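Local atomic coordinates of phenylacetic acid degradation-related protein (Silicibacter sp., PDB entry 2QWZ), a protein that is probably a thioesterase of the hot-dog-fold superfamily, likely to hydrolyse acyl thioesters. Residues Q39-D47 against M56-H64. Residues are numbered along the deposited sequence; the frame is centred on the assembly and turned at random.
With ACT (acetate ion), chain E.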
ATOM      1  N   GLN A  39      -0.205 -21.967 -17.815  1.00 72.79           N
ATOM      2  CA  GLN A  39       1.130 -21.359 -17.630  1.00 73.21           C
ATOM      3  C   GLN A  39       1.804 -21.633 -16.262  1.00 72.22           C
ATOM      4  O   GLN A  39       3.036 -21.716 -16.191  1.00 71.38           O
ATOM      5  CB  GLN A  39       1.060 -19.847 -17.865  1.00 73.96           C
ATOM      6  N   ILE A  40       1.012 -21.786 -15.191  1.00 71.94           N
ATOM      7  CA  ILE A  40       1.575 -21.996 -13.830  1.00 70.11           C
ATOM      8  C   ILE A  40       2.250 -23.358 -13.660  1.00 67.82           C
ATOM      9  O   ILE A  40       3.193 -23.484 -12.863  1.00 65.35           O
ATOM     10  CB  ILE A  40       0.541 -21.781 -12.667  1.00 69.98           C
ATOM     11  CG1 ILE A  40      -0.406 -22.987 -12.493  1.00 69.58           C
ATOM     12  CG2 ILE A  40      -0.230 -20.466 -12.874  1.00 68.67           C
ATOM     13  CD1 ILE A  40      -0.416 -23.567 -11.072  1.00 71.31           C
ATOM     14  N   GLN A  41       1.758 -24.361 -14.400  1.00 65.11           N
ATOM     15  CA  GLN A  41       2.359 -25.692 -14.405  1.00 62.14           C
ATOM     16  C   GLN A  41       3.823 -25.541 -14.804  1.00 58.04           C
ATOM     17  O   GLN A  41       4.135 -24.984 -15.874  1.00 57.84           O
ATOM     18  CB  GLN A  41       1.632 -26.636 -15.373  1.00 62.31           C
ATOM     19  N   GLY A  42       4.707 -25.992 -13.916  1.00 52.66           N
ATOM     20  CA  GLY A  42       6.140 -25.848 -14.104  1.00 48.35           C
ATOM     21  C   GLY A  42       6.765 -24.756 -13.260  1.00 45.70           C
ATOM     22  O   GLY A  42       7.954 -24.830 -12.933  1.00 46.57           O
ATOM     23  N   GLU A  43       6.002 -23.724 -12.917  1.00 40.12           N
ATOM     24  CA  GLU A  43       6.583 -22.601 -12.164  1.00 36.99           C
ATOM     25  C   GLU A  43       6.135 -22.595 -10.713  1.00 33.03           C
ATOM     26  O   GLU A  43       6.963 -22.440  -9.822  1.00 30.07           O
ATOM     27  CB  GLU A  43       6.232 -21.251 -12.791  1.00 36.81           C
ATOM     28  CG  GLU A  43       6.923 -20.107 -12.064  1.00 34.86           C
ATOM     29  CD  GLU A  43       6.637 -18.748 -12.641  1.00 41.85           C
ATOM     30  OE1 GLU A  43       5.719 -18.630 -13.482  1.00 41.78           O
ATOM     31  OE2 GLU A  43       7.325 -17.784 -12.223  1.00 38.78           O
ATOM     32  N   PHE A  44       4.825 -22.738 -10.504  1.00 28.23           N
ATOM     33  CA  PHE A  44       4.189 -22.684  -9.172  1.00 31.74           C
ATOM     34  C   PHE A  44       3.578 -24.019  -8.736  1.00 32.13           C
ATOM     35  O   PHE A  44       2.823 -24.616  -9.491  1.00 30.97           O
ATOM     36  CB  PHE A  44       3.118 -21.580  -9.143  1.00 28.15           C
ATOM     37  CG  PHE A  44       3.698 -20.185  -9.306  1.00 30.75           C
ATOM     38  CD1 PHE A  44       4.625 -19.692  -8.391  1.00 35.35           C
ATOM     39  CD2 PHE A  44       3.362 -19.396 -10.373  1.00 30.76           C
ATOM     40  CE1 PHE A  44       5.168 -18.431  -8.539  1.00 34.40           C
ATOM     41  CE2 PHE A  44       3.891 -18.147 -10.521  1.00 26.02           C
ATOM     42  CZ  PHE A  44       4.807 -17.661  -9.615  1.00 33.26           C
ATOM     43  N   SER A  45       3.926 -24.478  -7.528  1.00 30.98           N
ATOM     44  CA  SER A  45       3.315 -25.669  -6.930  1.00 29.28           C
ATOM     45  C   SER A  45       2.977 -25.461  -5.446  1.00 28.48           C
ATOM     46  O   SER A  45       3.665 -24.730  -4.749  1.00 34.42           O
ATOM     47  CB  SER A  45       4.205 -26.901  -7.132  1.00 28.54           C
ATOM     48  OG  SER A  45       5.487 -26.752  -6.493  1.00 30.45           O
ATOM     49  N   ILE A  46       1.936 -26.128  -4.965  1.00 28.68           N
ATOM     50  CA  ILE A  46       1.517 -26.042  -3.566  1.00 28.58           C
ATOM     51  C   ILE A  46       2.338 -26.989  -2.692  1.00 31.20           C
ATOM     52  O   ILE A  46       2.259 -28.196  -2.847  1.00 32.51           O
ATOM     53  CB  ILE A  46       0.003 -26.396  -3.416  1.00 30.05           C
ATOM     54  CG1 ILE A  46      -0.854 -25.640  -4.430  1.00 27.95           C
ATOM     55  CG2 ILE A  46      -0.504 -26.140  -1.985  1.00 31.33           C
ATOM     56  CD1 ILE A  46      -2.342 -25.910  -4.293  1.00 29.89           C
ATOM     57  N   ASP A  47       3.136 -26.466  -1.766  1.00 30.65           N
ATOM     58  CA  ASP A  47       3.692 -27.319  -0.723  1.00 28.71           C
ATOM     59  C   ASP A  47       2.732 -27.769   0.376  1.00 28.48           C
ATOM     60  O   ASP A  47       2.828 -28.893   0.855  1.00 28.35           O
ATOM     61  CB  ASP A  47       4.901 -26.647  -0.036  1.00 30.18           C
ATOM     62  CG  ASP A  47       6.076 -26.541  -0.930  1.00 27.26           C
ATOM     63  OD1 ASP A  47       6.015 -27.076  -2.047  1.00 33.69           O
ATOM     64  OD2 ASP A  47       7.071 -25.922  -0.517  1.00 36.12           O
HETATM   65  N   MSE A  56       3.121 -21.886  -1.079  1.00 25.81           N
HETATM   66  CA  MSE A  56       3.331 -22.075  -2.501  1.00 25.14           C
HETATM   67  C   MSE A  56       4.810 -21.954  -2.834  1.00 27.86           C
HETATM   68  O   MSE A  56       5.500 -21.139  -2.218  1.00 24.30           O
HETATM   69  CB  MSE A  56       2.567 -21.019  -3.246  1.00 28.55           C
HETATM   70  CG  MSE A  56       2.523 -21.204  -4.713  1.00 32.81           C
HETATM   71 SE   MSE A  56       1.027 -22.231  -5.389  0.75 41.73          SE
HETATM   72  CE  MSE A  56      -0.549 -21.334  -4.720  1.00 22.26           C
ATOM     73  N   ARG A  57       5.252 -22.756  -3.811  1.00 29.15           N
ATOM     74  CA  ARG A  57       6.642 -22.822  -4.272  1.00 32.10           C
ATOM     75  C   ARG A  57       6.732 -22.228  -5.663  1.00 30.66           C
ATOM     76  O   ARG A  57       5.884 -22.520  -6.531  1.00 26.55           O
ATOM     77  CB  ARG A  57       7.111 -24.276  -4.339  1.00 32.02           C
ATOM     78  CG  ARG A  57       8.602 -24.460  -4.669  1.00 34.58           C
ATOM     79  CD  ARG A  57       8.987 -25.940  -4.636  1.00 31.15           C
ATOM     80  NE  ARG A  57       8.977 -26.404  -3.265  1.00 29.78           N
ATOM     81  CZ  ARG A  57      10.025 -26.360  -2.461  1.00 30.88           C
ATOM     82  NH1 ARG A  57      11.197 -25.916  -2.898  1.00 24.50           N
ATOM     83  NH2 ARG A  57       9.885 -26.738  -1.214  1.00 32.74           N
ATOM     84  N   LEU A  58       7.734 -21.370  -5.850  1.00 26.70           N
ATOM     85  CA  LEU A  58       8.170 -20.964  -7.177  1.00 27.97           C
ATOM     86  C   LEU A  58       9.435 -21.751  -7.462  1.00 29.11           C
ATOM     87  O   LEU A  58      10.473 -21.574  -6.781  1.00 25.25           O
ATOM     88  CB  LEU A  58       8.456 -19.456  -7.245  1.00 29.52           C
ATOM     89  CG  LEU A  58       8.869 -18.727  -8.533  1.00 28.87           C
ATOM     90  CD1 LEU A  58       8.754 -17.187  -8.307  1.00 30.26           C
ATOM     91  CD2 LEU A  58      10.263 -19.059  -8.975  1.00 33.25           C
ATOM     92  N   ASN A  59       9.350 -22.605  -8.475  1.00 30.53           N
ATOM     93  CA  ASN A  59      10.504 -23.377  -8.964  1.00 32.62           C
ATOM     94  C   ASN A  59      11.480 -22.475  -9.706  1.00 32.21           C
ATOM     95  O   ASN A  59      11.242 -22.130 -10.847  1.00 34.89           O
ATOM     96  CB  ASN A  59       9.989 -24.495  -9.888  1.00 35.60           C
ATOM     97  CG  ASN A  59      11.101 -25.326 -10.527  1.00 37.87           C
ATOM     98  OD1 ASN A  59      12.271 -25.279 -10.127  1.00 46.66           O
ATOM     99  ND2 ASN A  59      10.717 -26.124 -11.518  1.00 43.94           N
ATOM    100  N   VAL A  60      12.576 -22.105  -9.049  1.00 34.29           N
ATOM    101  CA  VAL A  60      13.527 -21.113  -9.570  1.00 34.97           C
ATOM    102  C   VAL A  60      14.208 -21.572 -10.874  1.00 37.36           C
ATOM    103  O   VAL A  60      14.573 -20.760 -11.727  1.00 38.23           O
ATOM    104  CB  VAL A  60      14.599 -20.727  -8.516  1.00 35.21           C
ATOM    105  CG1 VAL A  60      15.556 -21.864  -8.288  1.00 35.54           C
ATOM    106  CG2 VAL A  60      15.385 -19.466  -8.944  1.00 32.56           C
ATOM    107  N   GLN A  61      14.353 -22.868 -11.039  1.00 40.24           N
ATOM    108  CA  GLN A  61      14.926 -23.398 -12.257  1.00 43.90           C
ATOM    109  C   GLN A  61      14.129 -23.016 -13.501  1.00 43.10           C
ATOM    110  O   GLN A  61      14.723 -22.694 -14.514  1.00 45.04           O
ATOM    111  CB  GLN A  61      15.045 -24.913 -12.161  1.00 44.97           C
ATOM    112  CG  GLN A  61      15.991 -25.496 -13.188  1.00 54.06           C
ATOM    113  CD  GLN A  61      15.707 -26.939 -13.429  1.00 63.56           C
ATOM    114  OE1 GLN A  61      16.526 -27.812 -13.108  1.00 71.58           O
ATOM    115  NE2 GLN A  61      14.519 -27.217 -13.978  1.00 66.16           N
ATOM    116  N   GLU A  62      12.796 -23.040 -13.411  1.00 42.71           N
ATOM    117  CA  GLU A  62      11.918 -22.673 -14.512  1.00 43.79           C
ATOM    118  C   GLU A  62      12.101 -21.239 -15.022  1.00 46.03           C
ATOM    119  O   GLU A  62      11.537 -20.870 -16.053  1.00 45.61           O
ATOM    120  CB  GLU A  62      10.469 -22.877 -14.073  1.00 44.91           C
ATOM    121  CG  GLU A  62       9.418 -22.672 -15.159  1.00 46.58           C
ATOM    122  CD  GLU A  62       8.966 -21.228 -15.315  1.00 51.86           C
ATOM    123  OE1 GLU A  62       9.266 -20.393 -14.436  1.00 51.11           O
ATOM    124  OE2 GLU A  62       8.304 -20.927 -16.326  1.00 51.98           O
ATOM    125  N   ARG A  63      12.866 -20.432 -14.290  1.00 47.31           N
ATOM    126  CA  ARG A  63      13.114 -19.038 -14.623  1.00 48.74           C
ATOM    127  C   ARG A  63      14.387 -18.863 -15.445  1.00 50.29           C
ATOM    128  O   ARG A  63      14.651 -17.779 -15.956  1.00 48.67           O
ATOM    129  CB  ARG A  63      13.270 -18.218 -13.336  1.00 48.77           C
ATOM    130  CG  ARG A  63      12.087 -18.253 -12.391  1.00 48.86           C
ATOM    131  CD  ARG A  63      11.123 -17.161 -12.701  1.00 51.86           C
ATOM    132  NE  ARG A  63      10.145 -17.561 -13.703  1.00 50.15           N
ATOM    133  CZ  ARG A  63       9.629 -16.761 -14.630  1.00 45.41           C
ATOM    134  NH1 ARG A  63       9.993 -15.494 -14.729  1.00 46.52           N
ATOM    135  NH2 ARG A  63       8.744 -17.250 -15.486  1.00 48.75           N
ATOM    136  N   HIS A  64      15.205 -19.908 -15.508  1.00 52.25           N
ATOM    137  CA  HIS A  64      16.418 -19.897 -16.314  1.00 53.50           C
ATOM    138  C   HIS A  64      17.135 -18.563 -16.186  1.00 54.22           C
ATOM    139  O   HIS A  64      17.234 -17.802 -17.147  1.00 55.62           O
ATOM    140  CB  HIS A  64      16.076 -20.206 -17.769  1.00 53.95           C
ATOM    141  CG  HIS A  64      15.352 -21.502 -17.943  1.00 54.38           C
ATOM    142  ND1 HIS A  64      15.956 -22.723 -17.721  1.00 53.28           N
ATOM    143  CD2 HIS A  64      14.068 -21.770 -18.277  1.00 53.66           C
ATOM    144  CE1 HIS A  64      15.079 -23.689 -17.935  1.00 58.41           C
ATOM    145  NE2 HIS A  64      13.923 -23.137 -18.265  1.00 53.39           N
TER
HETATM  146  C   ACT E 141      12.788 -13.644 -13.235  1.00 51.45           C
HETATM  147  O   ACT E 141      12.499 -14.242 -14.291  1.00 53.46           O
HETATM  148  OXT ACT E 141      12.104 -13.950 -12.224  1.00 41.71           O
HETATM  149  CH3 ACT E 141      13.922 -12.647 -13.258  1.00 53.94           C
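Ser-45 and Arg-57 form the antiparallel hydrogen-bonded pair of a hairpin: strand 44-49, outermost in this chain's sheet, and strand 53-58. Arg-57 N bonds to Ser-45 O (2.7 Å), and Ser-45 N to Arg-57 O. Beyond the strands, Asn-59 N bonds to Glu-43 O. On one face Phe-44 CE1 lies 3.7 Å from Leu-58 CB. This face packs on helix 73-92, consistent with a hot-dog fold. On the other, Arg-57 forms a salt bridge with Asp-47: NE bonds in the guanidinium plane to the syn side of OD1, NH2 weakly to OD2. Arg-57 NH1 bridges to Asp-116 and Glu-140.

Glu-43 runs out extended. Its CB and CG pass Glu-62 OE1, CG at 3.3 Å while lying over the Phe-44 ring. CD lies beside that oxygen too. OE1 nears Arg-63 NH2. OE2 sits over the Arg-63 guanidinium face, 3.2 Å from NE. No N-H points at it, so this bridge rests on charge. Arg-63 NE instead points at Glu-62 OE1; NH1 bonds to an acetate, probably from the crystallisation liquor, as do Ser-72 and Ser-75. A leucine in place of Arg-63 would probably leave the Glu-43 and Glu-62 carboxylates close together without their shared cation. The arginine thus probably offsets their repulsion.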